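Long-range contacts in uncharacterized protein (PDB 4WVA), which hydrolyses the compatible solute mannosylglycerate to mannose and glycerate, and probably glucosylglycerate too, as a GH63 glycoside hydrolase built on an (alpha/alpha)6-barrel: residues A[63-69]-A[137-141]; A[170-174]-A[229-234]; A[239-243]-A[304-310]; A[11-15]-A[407-413]. The contacts are given in a common frame with arbitrary orientation. Residues are numbered along the deposited sequence.

Interaction 1: A[63-69]-A[137-141]; sequences QGPDGML and AFHRW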
loop_
_atom_site.group_PDB
_atom_site.type_symbol
_atom_site.label_atom_id
_atom_site.label_comp_id
_atom_site.label_asym_id
_atom_site.label_seq_id
_atom_site.Cartn_x
_atom_site.Cartn_y
_atom_site.Cartn_z
ATOM N N GLN A 63 2.225 -31.360 13.313
ATOM C CA GLN A 63 1.473 -30.269 13.933
ATOM C C GLN A 63 0.961 -30.659 15.308
ATOM O O GLN A 63 0.334 -31.695 15.464
ATOM C CB GLN A 63 0.321 -29.795 13.059
ATOM C CG GLN A 63 -0.334 -28.521 13.544
ATOM C CD GLN A 63 -1.306 -27.966 12.532
ATOM O OE1 GLN A 63 -2.025 -28.711 11.858
ATOM N NE2 GLN A 63 -1.343 -26.647 12.427
ATOM N N GLY A 64 1.263 -29.804 16.275
ATOM C CA GLY A 64 0.842 -29.999 17.671
ATOM C C GLY A 64 -0.605 -29.616 17.881
ATOM O O GLY A 64 -1.271 -29.021 17.008
ATOM N N PRO A 65 -1.126 -29.957 19.060
ATOM C CA PRO A 65 -2.532 -29.729 19.331
ATOM C C PRO A 65 -2.952 -28.266 19.366
ATOM O O PRO A 65 -4.121 -27.967 19.143
ATOM C CB PRO A 65 -2.744 -30.385 20.704
ATOM C CG PRO A 65 -1.390 -30.569 21.281
ATOM C CD PRO A 65 -0.439 -30.695 20.133
ATOM N N ASP A 66 -2.014 -27.366 19.634
ATOM C CA ASP A 66 -2.310 -25.939 19.646
ATOM C C ASP A 66 -2.078 -25.262 18.285
ATOM O O ASP A 66 -2.191 -24.050 18.185
ATOM C CB ASP A 66 -1.490 -25.235 20.734
ATOM C CG ASP A 66 0.021 -25.378 20.532
ATOM O OD1 ASP A 66 0.467 -26.097 19.598
ATOM O OD2 ASP A 66 0.769 -24.774 21.333
ATOM N N GLY A 67 -1.758 -26.051 17.259
ATOM C CA GLY A 67 -1.537 -25.522 15.907
ATOM C C GLY A 67 -0.074 -25.305 15.559
ATOM O O GLY A 67 0.262 -25.079 14.384
ATOM N N MET A 68 0.816 -25.382 16.540
ATOM C CA MET A 68 2.220 -25.140 16.267
ATOM C C MET A 68 2.764 -26.169 15.284
ATOM O O MET A 68 2.550 -27.367 15.459
ATOM C CB MET A 68 3.064 -25.197 17.532
ATOM C CG MET A 68 4.465 -24.694 17.262
ATOM S SD MET A 68 5.627 -24.998 18.586
ATOM C CE MET A 68 5.870 -26.749 18.273
ATOM N N LEU A 69 3.459 -25.693 14.252
ATOM C CA LEU A 69 4.180 -26.575 13.340
ATOM C C LEU A 69 5.657 -26.493 13.698
ATOM O O LEU A 69 6.252 -25.425 13.632
ATOM C CB LEU A 69 3.933 -26.161 11.893
ATOM C CG LEU A 69 4.332 -27.194 10.837
ATOM C CD1 LEU A 69 3.468 -28.431 10.906
ATOM C CD2 LEU A 69 4.222 -26.566 9.462
ATOM N N ALA A 137 -4.502 -22.834 11.469
ATOM C CA ALA A 137 -4.193 -23.070 12.881
ATOM C C ALA A 137 -2.735 -22.769 13.202
ATOM O O ALA A 137 -2.415 -22.287 14.287
ATOM C CB ALA A 137 -4.550 -24.500 13.271
ATOM N N PHE A 138 -1.836 -23.042 12.251
ATOM C CA PHE A 138 -0.436 -22.719 12.415
ATOM C C PHE A 138 -0.232 -21.189 12.451
ATOM O O PHE A 138 0.455 -20.664 13.328
ATOM C CB PHE A 138 0.390 -23.383 11.294
ATOM C CG PHE A 138 1.856 -23.022 11.278
ATOM C CD1 PHE A 138 2.576 -22.775 12.449
ATOM C CD2 PHE A 138 2.542 -22.972 10.069
ATOM C CE1 PHE A 138 3.914 -22.468 12.424
ATOM C CE2 PHE A 138 3.889 -22.679 10.038
ATOM C CZ PHE A 138 4.580 -22.421 11.208
ATOM N N HIS A 139 -0.833 -20.479 11.498
ATOM C CA HIS A 139 -0.711 -19.032 11.471
ATOM C C HIS A 139 -1.315 -18.443 12.758
ATOM O O HIS A 139 -0.737 -17.556 13.379
ATOM C CB HIS A 139 -1.395 -18.461 10.239
ATOM C CG HIS A 139 -0.609 -18.598 8.965
ATOM N ND1 HIS A 139 0.010 -19.767 8.557
ATOM C CD2 HIS A 139 -0.372 -17.694 7.995
ATOM C CE1 HIS A 139 0.601 -19.560 7.385
ATOM N NE2 HIS A 139 0.360 -18.318 7.015
ATOM N N ARG A 140 -2.455 -18.969 13.175
ATOM C CA ARG A 140 -3.074 -18.501 14.410
ATOM C C ARG A 140 -2.161 -18.682 15.625
ATOM O O ARG A 140 -2.064 -17.793 16.464
ATOM C CB ARG A 140 -4.401 -19.205 14.625
ATOM C CG ARG A 140 -5.153 -18.691 15.825
ATOM C CD ARG A 140 -6.441 -19.452 15.969
ATOM N NE ARG A 140 -7.328 -19.246 14.825
ATOM C CZ ARG A 140 -7.799 -20.188 14.025
ATOM N NH1 ARG A 140 -7.482 -21.474 14.196
ATOM N NH2 ARG A 140 -8.630 -19.836 13.049
ATOM N N TRP A 141 -1.513 -19.851 15.722
ATOM C CA TRP A 141 -0.547 -20.115 16.769
ATOM C C TRP A 141 0.583 -19.090 16.757
ATOM O O TRP A 141 1.003 -18.603 17.805
ATOM C CB TRP A 141 0.005 -21.559 16.659
ATOM C CG TRP A 141 1.006 -21.825 17.705
ATOM C CD1 TRP A 141 0.753 -22.256 18.976
ATOM C CD2 TRP A 141 2.413 -21.606 17.628
ATOM N NE1 TRP A 141 1.913 -22.322 19.692
ATOM C CE2 TRP A 141 2.951 -21.930 18.894
ATOM C CE3 TRP A 141 3.278 -21.169 16.616
ATOM C CZ2 TRP A 141 4.309 -21.842 19.169
ATOM C CZ3 TRP A 141 4.627 -21.078 16.900
ATOM C CH2 TRP A 141 5.124 -21.410 18.160
HETATM O O HOH W 1 -3.908 -22.407 16.599
#
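Two aromatic side chains of one helix, both with chi1 in the t well, receive the loop 63-69 on their ring faces. Met-68, itself t at chi1 and chi2, lays CG 3.3 Å from the centroid of the Trp-141 six-membered ring, a CH-pi contact; its SD, 4.0 Å from the same centroid, adds an oblique Met-aromatic contact. Leu-69 makes a second CH-pi contact, its CB 3.6 Å from the Phe-138 ring centroid. Just before them in sequence, Gly-67 has positive phi and passes so near the helix that a CB would clash with Ala-137 O. Its own O meets Phe-138 CA at 3.2 Å and accepts from Gln-63 NE2 at 3.0 Å, an amide that also bonds Lys-134 O. Asp-66, in the p rotamer, forms an Asx turn through OD1 to Met-68 N. Within the helical barrel domain, where the Leu-69 side chain lies about 4 Å from that of Leu-33, a probable substrate-binding residue, the loop connects helix 48-62 to strand 72-74 and rests against helix 121-146.

Interaction 2: A[170-174]-A[229-234]; sequences WDKPL and PFKVVD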
loop_
_atom_site.group_PDB
_atom_site.type_symbol
_atom_site.label_atom_id
_atom_site.label_comp_id
_atom_site.label_asym_id
_atom_site.label_seq_id
_atom_site.Cartn_x
_atom_site.Cartn_y
_atom_site.Cartn_z
ATOM N N TRP A 170 22.336 -12.437 14.465
ATOM C CA TRP A 170 22.015 -12.995 15.782
ATOM C C TRP A 170 23.171 -12.926 16.809
ATOM O O TRP A 170 22.966 -13.298 17.971
ATOM C CB TRP A 170 21.542 -14.453 15.669
ATOM C CG TRP A 170 20.585 -14.754 14.525
ATOM C CD1 TRP A 170 20.548 -15.892 13.795
ATOM C CD2 TRP A 170 19.557 -13.899 13.995
ATOM N NE1 TRP A 170 19.556 -15.823 12.843
ATOM C CE2 TRP A 170 18.938 -14.604 12.938
ATOM C CE3 TRP A 170 19.106 -12.600 14.302
ATOM C CZ2 TRP A 170 17.922 -14.049 12.164
ATOM C CZ3 TRP A 170 18.100 -12.057 13.531
ATOM C CH2 TRP A 170 17.514 -12.784 12.483
ATOM N N ASP A 171 24.339 -12.430 16.403
ATOM C CA ASP A 171 25.531 -12.413 17.298
ATOM C C ASP A 171 25.272 -11.662 18.605
ATOM O O ASP A 171 25.373 -12.244 19.686
ATOM C CB ASP A 171 26.760 -11.816 16.610
ATOM C CG ASP A 171 27.358 -12.708 15.529
ATOM O OD1 ASP A 171 26.852 -13.838 15.263
ATOM O OD2 ASP A 171 28.361 -12.249 14.925
ATOM N N LYS A 172 24.906 -10.384 18.525
ATOM C CA LYS A 172 24.611 -9.620 19.756
ATOM C C LYS A 172 23.442 -10.169 20.578
ATOM O O LYS A 172 23.569 -10.343 21.789
ATOM C CB LYS A 172 24.451 -8.131 19.454
ATOM C CG LYS A 172 25.704 -7.505 18.886
ATOM C CD LYS A 172 25.687 -5.982 18.977
ATOM C CE LYS A 172 26.886 -5.390 18.254
ATOM N NZ LYS A 172 26.923 -3.899 18.333
ATOM N N PRO A 173 22.295 -10.488 19.939
ATOM C CA PRO A 173 21.247 -11.118 20.735
ATOM C C PRO A 173 21.714 -12.410 21.439
ATOM O O PRO A 173 21.361 -12.654 22.587
ATOM C CB PRO A 173 20.155 -11.417 19.708
ATOM C CG PRO A 173 20.360 -10.391 18.631
ATOM C CD PRO A 173 21.827 -10.080 18.596
ATOM N N LEU A 174 22.504 -13.221 20.749
ATOM C CA LEU A 174 22.944 -14.492 21.323
ATOM C C LEU A 174 23.946 -14.310 22.449
ATOM O O LEU A 174 24.051 -15.182 23.311
ATOM C CB LEU A 174 23.561 -15.389 20.268
ATOM C CG LEU A 174 22.535 -16.190 19.508
ATOM C CD1 LEU A 174 23.220 -16.757 18.274
ATOM C CD2 LEU A 174 21.906 -17.295 20.361
ATOM N N PRO A 229 15.925 -15.158 26.831
ATOM C CA PRO A 229 16.905 -14.102 26.675
ATOM C C PRO A 229 17.189 -13.755 25.209
ATOM O O PRO A 229 17.995 -12.856 24.948
ATOM C CB PRO A 229 18.150 -14.684 27.341
ATOM C CG PRO A 229 18.010 -16.147 27.124
ATOM C CD PRO A 229 16.560 -16.446 27.189
ATOM N N PHE A 230 16.535 -14.458 24.272
ATOM C CA PHE A 230 16.673 -14.221 22.823
ATOM C C PHE A 230 15.258 -13.952 22.326
ATOM O O PHE A 230 14.405 -14.833 22.400
ATOM C CB PHE A 230 17.256 -15.455 22.112
ATOM C CG PHE A 230 17.536 -15.252 20.640
ATOM C CD1 PHE A 230 16.544 -15.447 19.690
ATOM C CD2 PHE A 230 18.791 -14.886 20.203
ATOM C CE1 PHE A 230 16.813 -15.275 18.337
ATOM C CE2 PHE A 230 19.068 -14.702 18.864
ATOM C CZ PHE A 230 18.073 -14.900 17.924
ATOM N N LYS A 231 14.990 -12.714 21.899
ATOM C CA LYS A 231 13.688 -12.317 21.355
ATOM C C LYS A 231 13.946 -11.360 20.201
ATOM O O LYS A 231 14.399 -10.225 20.409
ATOM C CB LYS A 231 12.818 -11.645 22.424
ATOM C CG LYS A 231 12.171 -12.614 23.386
ATOM C CD LYS A 231 11.085 -11.941 24.210
ATOM C CE LYS A 231 11.649 -11.077 25.321
ATOM N NZ LYS A 231 12.161 -11.911 26.447
ATOM N N VAL A 232 13.701 -11.834 18.979
ATOM C CA VAL A 232 14.072 -11.095 17.795
ATOM C C VAL A 232 12.910 -11.050 16.813
ATOM O O VAL A 232 12.206 -12.055 16.632
ATOM C CB VAL A 232 15.282 -11.774 17.127
ATOM C CG1 VAL A 232 15.534 -11.236 15.739
ATOM C CG2 VAL A 232 16.506 -11.578 18.000
ATOM N N VAL A 233 12.694 -9.877 16.212
ATOM C CA VAL A 233 11.830 -9.774 15.043
ATOM C C VAL A 233 12.734 -9.976 13.828
ATOM O O VAL A 233 13.487 -9.085 13.434
ATOM C CB VAL A 233 11.070 -8.430 14.962
ATOM C CG1 VAL A 233 10.296 -8.345 13.651
ATOM C CG2 VAL A 233 10.135 -8.286 16.163
ATOM N N ASP A 234 12.654 -11.171 13.235
ATOM C CA ASP A 234 13.449 -11.540 12.085
ATOM C C ASP A 234 12.773 -11.044 10.802
ATOM O O ASP A 234 11.617 -11.410 10.509
ATOM C CB ASP A 234 13.620 -13.066 12.047
ATOM C CG ASP A 234 14.296 -13.568 10.774
ATOM O OD1 ASP A 234 15.018 -12.807 10.093
ATOM O OD2 ASP A 234 14.081 -14.766 10.448
HETATM O O HOH W 2 19.322 -11.111 23.604
#
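Phe-230 sets one corner of its ring, CE2, against three residues of the short helix 171-175 and its lead-in: CE2 lies 3.6 Å from Pro-173 CB, 3.8 Å from Leu-174 CG and 4.0 Å from Trp-170 CB, the last approaching the ring at its edge. Alternation along the extended chain explains what follows. Phe-230 is succeeded by Lys-231, directed away, then by Val-232, directed toward the helix, where its CG1 comes within 3.5 Å of Trp-170 CZ3 and its CG2 within 4.0 Å of Pro-173 CB. Asp-234 comes last, OD1 standing 3.5 Å from Trp-170 CH2 at the indole edge while accepting from Gly-236 N as the N-cap of helix 235-254. No direct hydrogen bond joins the segments; a water lies 2.8 Å from Pro-173 O and 2.6 Å from Pro-229 O. Trp-170 NE1 is instead held by Ser-162 OG, and its side chain lies about 6 Å from that of Asp-165, the likely proton donor, close to the active site. Strand 232-233 pairs antiparallel with strand 283-288, whose Ser-286 and Asp-288 touch Trp-170 and Pro-173, while helix 201-216 packs on Leu-174, Pro-229 and Phe-230.

Interaction 3: A[239-243]-A[304-310]; sequences AILQR and LPLFAGT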
loop_
_atom_site.group_PDB
_atom_site.type_symbol
_atom_site.label_atom_id
_atom_site.label_comp_id
_atom_site.label_asym_id
_atom_site.label_seq_id
_atom_site.Cartn_x
_atom_site.Cartn_y
_atom_site.Cartn_z
ATOM N N ALA A 239 8.879 -11.573 6.538
ATOM C CA ALA A 239 8.590 -11.384 5.127
ATOM C C ALA A 239 7.939 -12.628 4.569
ATOM O O ALA A 239 6.972 -12.554 3.796
ATOM C CB ALA A 239 9.848 -11.067 4.353
ATOM N N ILE A 240 8.467 -13.784 4.958
ATOM C CA ILE A 240 7.901 -15.066 4.513
ATOM C C ILE A 240 6.471 -15.267 5.037
ATOM O O ILE A 240 5.568 -15.724 4.298
ATOM C CB ILE A 240 8.866 -16.233 4.879
ATOM C CG1 ILE A 240 10.069 -16.201 3.919
ATOM C CG2 ILE A 240 8.180 -17.594 4.843
ATOM C CD1 ILE A 240 11.209 -17.063 4.370
ATOM N N LEU A 241 6.239 -14.897 6.294
ATOM C CA LEU A 241 4.894 -14.950 6.876
ATOM C C LEU A 241 3.911 -14.012 6.176
ATOM O O LEU A 241 2.769 -14.384 5.917
ATOM C CB LEU A 241 4.949 -14.669 8.370
ATOM C CG LEU A 241 3.621 -14.559 9.138
ATOM C CD1 LEU A 241 2.736 -15.783 8.946
ATOM C CD2 LEU A 241 3.890 -14.339 10.616
ATOM N N GLN A 242 4.342 -12.793 5.863
ATOM C CA GLN A 242 3.462 -11.865 5.144
ATOM C C GLN A 242 3.081 -12.460 3.789
ATOM O O GLN A 242 1.926 -12.423 3.394
ATOM C CB GLN A 242 4.134 -10.506 4.976
ATOM C CG GLN A 242 3.379 -9.505 4.094
ATOM C CD GLN A 242 2.108 -8.928 4.723
ATOM O OE1 GLN A 242 1.815 -9.134 5.903
ATOM N NE2 GLN A 242 1.349 -8.197 3.913
ATOM N N ARG A 243 4.068 -12.977 3.050
ATOM C CA ARG A 243 3.767 -13.616 1.770
ATOM C C ARG A 243 2.802 -14.784 1.960
ATOM O O ARG A 243 1.827 -14.918 1.207
ATOM C CB ARG A 243 5.038 -14.071 1.063
ATOM C CG ARG A 243 4.803 -14.835 -0.230
ATOM C CD ARG A 243 3.982 -14.102 -1.276
ATOM N NE ARG A 243 3.827 -14.924 -2.472
ATOM C CZ ARG A 243 4.690 -14.959 -3.498
ATOM N NH1 ARG A 243 5.763 -14.199 -3.515
ATOM N NH2 ARG A 243 4.464 -15.761 -4.524
ATOM N N LEU A 304 14.144 -10.106 1.574
ATOM C CA LEU A 304 12.950 -10.934 1.473
ATOM C C LEU A 304 11.631 -10.144 1.506
ATOM O O LEU A 304 10.636 -10.657 1.029
ATOM C CB LEU A 304 12.975 -12.076 2.482
ATOM C CG LEU A 304 14.030 -13.152 2.185
ATOM C CD1 LEU A 304 14.104 -14.096 3.366
ATOM C CD2 LEU A 304 13.696 -13.912 0.909
ATOM N N PRO A 305 11.620 -8.882 1.983
ATOM C CA PRO A 305 10.336 -8.169 1.800
ATOM C C PRO A 305 9.892 -8.027 0.341
ATOM O O PRO A 305 8.712 -7.848 0.073
ATOM C CB PRO A 305 10.570 -6.838 2.516
ATOM C CG PRO A 305 11.514 -7.213 3.604
ATOM C CD PRO A 305 12.480 -8.167 2.935
ATOM N N LEU A 306 10.815 -8.124 -0.605
ATOM C CA LEU A 306 10.411 -8.169 -2.012
ATOM C C LEU A 306 9.470 -9.349 -2.302
ATOM O O LEU A 306 8.505 -9.223 -3.060
ATOM C CB LEU A 306 11.638 -8.251 -2.907
ATOM C CG LEU A 306 12.610 -7.079 -2.841
ATOM C CD1 LEU A 306 13.951 -7.480 -3.448
ATOM C CD2 LEU A 306 12.039 -5.839 -3.515
ATOM N N PHE A 307 9.779 -10.499 -1.705
ATOM C CA PHE A 307 8.981 -11.712 -1.854
ATOM C C PHE A 307 7.621 -11.548 -1.168
ATOM O O PHE A 307 6.633 -12.154 -1.581
ATOM C CB PHE A 307 9.780 -12.872 -1.242
ATOM C CG PHE A 307 9.182 -14.246 -1.441
ATOM C CD1 PHE A 307 9.142 -14.826 -2.699
ATOM C CD2 PHE A 307 8.698 -14.974 -0.362
ATOM C CE1 PHE A 307 8.644 -16.098 -2.884
ATOM C CE2 PHE A 307 8.207 -16.255 -0.542
ATOM C CZ PHE A 307 8.165 -16.808 -1.800
ATOM N N ALA A 308 7.590 -10.760 -0.099
ATOM C CA ALA A 308 6.329 -10.424 0.568
ATOM C C ALA A 308 5.446 -9.475 -0.268
ATOM O O ALA A 308 4.223 -9.519 -0.188
ATOM C CB ALA A 308 6.602 -9.818 1.941
ATOM N N GLY A 309 6.072 -8.601 -1.041
ATOM C CA GLY A 309 5.346 -7.647 -1.878
ATOM C C GLY A 309 4.887 -6.386 -1.159
ATOM O O GLY A 309 3.943 -5.725 -1.605
ATOM N N THR A 310 5.568 -6.045 -0.068
ATOM C CA THR A 310 5.234 -4.851 0.746
ATOM C C THR A 310 5.906 -3.526 0.341
ATOM O O THR A 310 5.294 -2.462 0.495
ATOM C CB THR A 310 5.502 -5.112 2.262
ATOM O OG1 THR A 310 6.906 -5.274 2.522
ATOM C CG2 THR A 310 4.754 -6.312 2.750
#
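Small residues let helices approach closely, and Ala-239 and Ala-308 are cases in point. Ala-239 CB rests 3.4 Å from Leu-304 O and 3.8 Å from Leu-304 CB, and Ala-239 O is 3.3 Å from Ala-308 CB; the CA atoms of Ala-239 and Pro-305 are 4.9 Å apart. Ile-240 leans sideways, its CD1 reaching Leu-304 CD1 at 4.3 Å; its side chain also lies about 4 Å from that of Trp-34, a probable substrate-binding residue. Leu-241 turns away to helix 121-146. One step on, Gln-242 applies its aliphatic part, with CG 3.9 Å from Ala-308 CB and 3.7 Å from Thr-310 CG2, the latter just past Gly-309, whose positive phi ends the short helix. Arg-243 finishes the segment, its CA only 4.3 Å from Ala-308 CA. Its NH1 donates to Phe-307 O at 2.9 Å, while the guanidinium lies over the Phe-307 ring as a cation-pi pair, Arg-243 CZ being 4.4 Å from the ring centroid. NE pairs with Asp-247; NH2 hydrogen-bonds a bound MPD molecule, probably from the crystallisation liquor, and lies close to the like-charged Arg-279 of a neighbouring subunit. Within this all-buried contact of the helical barrel domain, the charge is therefore accommodated: carbonyl, ring face and carboxylate share one guanidinium, whereas the alanine end fits methyl groups closely against backbone and apolar side chains.

Interaction 4: A[11-15]-A[407-413]; sequences VLQRN and GFSWSAA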
loop_
_atom_site.group_PDB
_atom_site.type_symbol
_atom_site.label_atom_id
_atom_site.label_comp_id
_atom_site.label_asym_id
_atom_site.label_seq_id
_atom_site.Cartn_x
_atom_site.Cartn_y
_atom_site.Cartn_z
ATOM N N VAL A 11 18.750 -36.930 -6.817
ATOM C CA VAL A 11 18.941 -36.462 -5.436
ATOM C C VAL A 11 17.643 -36.557 -4.649
ATOM O O VAL A 11 17.632 -37.056 -3.514
ATOM C CB VAL A 11 19.499 -35.019 -5.380
ATOM C CG1 VAL A 11 19.471 -34.477 -3.947
ATOM C CG2 VAL A 11 20.901 -34.975 -5.969
ATOM N N LEU A 12 16.542 -36.079 -5.230
ATOM C CA LEU A 12 15.258 -36.117 -4.519
ATOM C C LEU A 12 14.826 -37.547 -4.241
ATOM O O LEU A 12 14.383 -37.859 -3.139
ATOM C CB LEU A 12 14.175 -35.369 -5.275
ATOM C CG LEU A 12 14.349 -33.851 -5.381
ATOM C CD1 LEU A 12 13.127 -33.219 -6.020
ATOM C CD2 LEU A 12 14.637 -33.225 -4.015
ATOM N N GLN A 13 14.950 -38.413 -5.244
ATOM C CA GLN A 13 14.577 -39.819 -5.043
ATOM C C GLN A 13 15.470 -40.538 -4.026
ATOM O O GLN A 13 14.968 -41.337 -3.236
ATOM C CB GLN A 13 14.517 -40.563 -6.369
ATOM C CG GLN A 13 13.419 -40.064 -7.310
ATOM C CD GLN A 13 12.019 -40.540 -6.979
ATOM O OE1 GLN A 13 11.649 -40.726 -5.818
ATOM N NE2 GLN A 13 11.207 -40.704 -8.016
ATOM N N ARG A 14 16.767 -40.235 -4.028
ATOM C CA ARG A 14 17.693 -40.781 -3.020
ATOM C C ARG A 14 17.346 -40.316 -1.615
ATOM O O ARG A 14 17.427 -41.105 -0.651
ATOM C CB ARG A 14 19.162 -40.422 -3.320
ATOM C CG ARG A 14 19.775 -41.222 -4.465
ATOM C CD ARG A 14 21.297 -41.028 -4.554
ATOM N NE ARG A 14 21.705 -39.612 -4.516
ATOM C CZ ARG A 14 22.531 -39.044 -3.625
ATOM N NH1 ARG A 14 23.087 -39.745 -2.632
ATOM N NH2 ARG A 14 22.806 -37.741 -3.719
ATOM N N ASN A 15 16.936 -39.045 -1.489
ATOM C CA ASN A 15 16.621 -38.489 -0.171
ATOM C C ASN A 15 15.172 -38.733 0.257
ATOM O O ASN A 15 14.784 -38.407 1.380
ATOM C CB ASN A 15 16.920 -36.980 -0.140
ATOM C CG ASN A 15 18.397 -36.654 -0.276
ATOM O OD1 ASN A 15 18.759 -35.482 -0.516
ATOM N ND2 ASN A 15 19.251 -37.632 -0.107
ATOM N N GLY A 407 24.447 -33.547 -1.632
ATOM C CA GLY A 407 23.162 -34.001 -2.147
ATOM C C GLY A 407 22.013 -33.313 -1.431
ATOM O O GLY A 407 21.151 -33.976 -0.807
ATOM N N PHE A 408 22.040 -31.977 -1.457
ATOM C CA PHE A 408 21.125 -31.201 -0.637
ATOM C C PHE A 408 19.803 -30.956 -1.363
ATOM O O PHE A 408 19.773 -30.406 -2.471
ATOM C CB PHE A 408 21.777 -29.883 -0.220
ATOM C CG PHE A 408 20.988 -29.140 0.805
ATOM C CD1 PHE A 408 20.886 -29.599 2.127
ATOM C CD2 PHE A 408 20.279 -28.024 0.447
ATOM C CE1 PHE A 408 20.148 -28.905 3.067
ATOM C CE2 PHE A 408 19.540 -27.333 1.382
ATOM C CZ PHE A 408 19.471 -27.758 2.695
ATOM N N SER A 409 18.718 -31.353 -0.709
ATOM C CA SER A 409 17.412 -31.486 -1.354
ATOM C C SER A 409 16.848 -30.188 -1.928
ATOM O O SER A 409 16.433 -30.180 -3.074
ATOM C CB SER A 409 16.408 -32.142 -0.413
ATOM O OG SER A 409 16.826 -33.470 -0.137
ATOM N N TRP A 410 16.817 -29.085 -1.180
ATOM C CA TRP A 410 16.133 -27.927 -1.767
ATOM C C TRP A 410 16.899 -27.314 -2.944
ATOM O O TRP A 410 16.310 -26.632 -3.796
ATOM C CB TRP A 410 15.691 -26.866 -0.760
ATOM C CG TRP A 410 16.667 -25.899 -0.189
ATOM C CD1 TRP A 410 17.732 -25.270 -0.793
ATOM C CD2 TRP A 410 16.581 -25.351 1.131
ATOM N NE1 TRP A 410 18.314 -24.404 0.086
ATOM C CE2 TRP A 410 17.621 -24.434 1.278
ATOM C CE3 TRP A 410 15.722 -25.582 2.206
ATOM C CZ2 TRP A 410 17.842 -23.748 2.466
ATOM C CZ3 TRP A 410 15.925 -24.901 3.375
ATOM C CH2 TRP A 410 16.988 -23.998 3.510
ATOM N N SER A 411 18.190 -27.589 -3.011
ATOM C CA SER A 411 18.993 -27.150 -4.159
ATOM C C SER A 411 18.539 -27.910 -5.402
ATOM O O SER A 411 18.227 -27.304 -6.420
ATOM C CB SER A 411 20.488 -27.344 -3.880
ATOM O OG SER A 411 20.903 -26.511 -2.803
ATOM N N ALA A 412 18.461 -29.233 -5.290
ATOM C CA ALA A 412 17.921 -30.067 -6.361
ATOM C C ALA A 412 16.491 -29.683 -6.706
ATOM O O ALA A 412 16.141 -29.498 -7.881
ATOM C CB ALA A 412 18.031 -31.536 -6.001
ATOM N N ALA A 413 15.654 -29.524 -5.684
ATOM C CA ALA A 413 14.270 -29.197 -5.910
ATOM C C ALA A 413 14.087 -27.910 -6.685
ATOM O O ALA A 413 13.262 -27.825 -7.591
ATOM C CB ALA A 413 13.524 -29.094 -4.581
#
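At Gly-407 the chain has positive phi and passes close against helix 4-15: its O is 3.6 Å from Val-11 CG1, its CA is 4.1 Å from Arg-14 NH2, and a CB modelled there would clash with that guanidinium. Phe-408 follows as the N-cap residue of helix 409-418, pointing away from helix 4-15 and into the active site, where its side chain comes within about 4 Å of those of Glu-393, the likely proton acceptor, and Asp-35, and of a bound Tris molecule. Ser-409 opens the helix. Its OG bonds to Val-22 O and lies close to the side chain of Asn-15, and its O is 3.7 Å from Leu-12 CD2. Here the ends of the chain meet: the N-terminal helix packs on the last helix of the (alpha/alpha)6-barrel protein, the axes of segments 11-15 and 409-413 approaching to 9.5 Å and running roughly antiparallel, at 142°. Trp-410, pointing away, makes edge-to-face contacts with Trp-34 and Phe-38. Ala-412 then turns back, CB lying 3.8 Å from Val-11 CB and 4.3 Å from Leu-12 CD2. Ala-413 offers its CA to Leu-12 CD1 at 4.2 Å and its CB to Leu-12 CD2 at 4.3 Å.

How the interactions relate
Sequence distance and spatial role diverge here. Interaction 4 joins the two ends of the chain, so the other three, arranged in series, all fall within the span it closes. Interactions 1 and 3 touch where His-139 CD2 meets Leu-241 CD1 at 3.8 Å, linking helices 121-146 and 235-254. Interaction 2 leads straight into the latter helix, its nearest atoms about 5 Å from interaction 3, and lies across the chain's centre from interaction 4, about 31 Å between centres. Yet both lie near probable catalytic residues: Trp-170 neighbours the proton donor Asp-165, Phe-408 the acceptor Glu-393. Leu-33 and Trp-34, probable substrate-binding neighbours, border interactions 1 and 3 respectively, at about 4 Å between side chains.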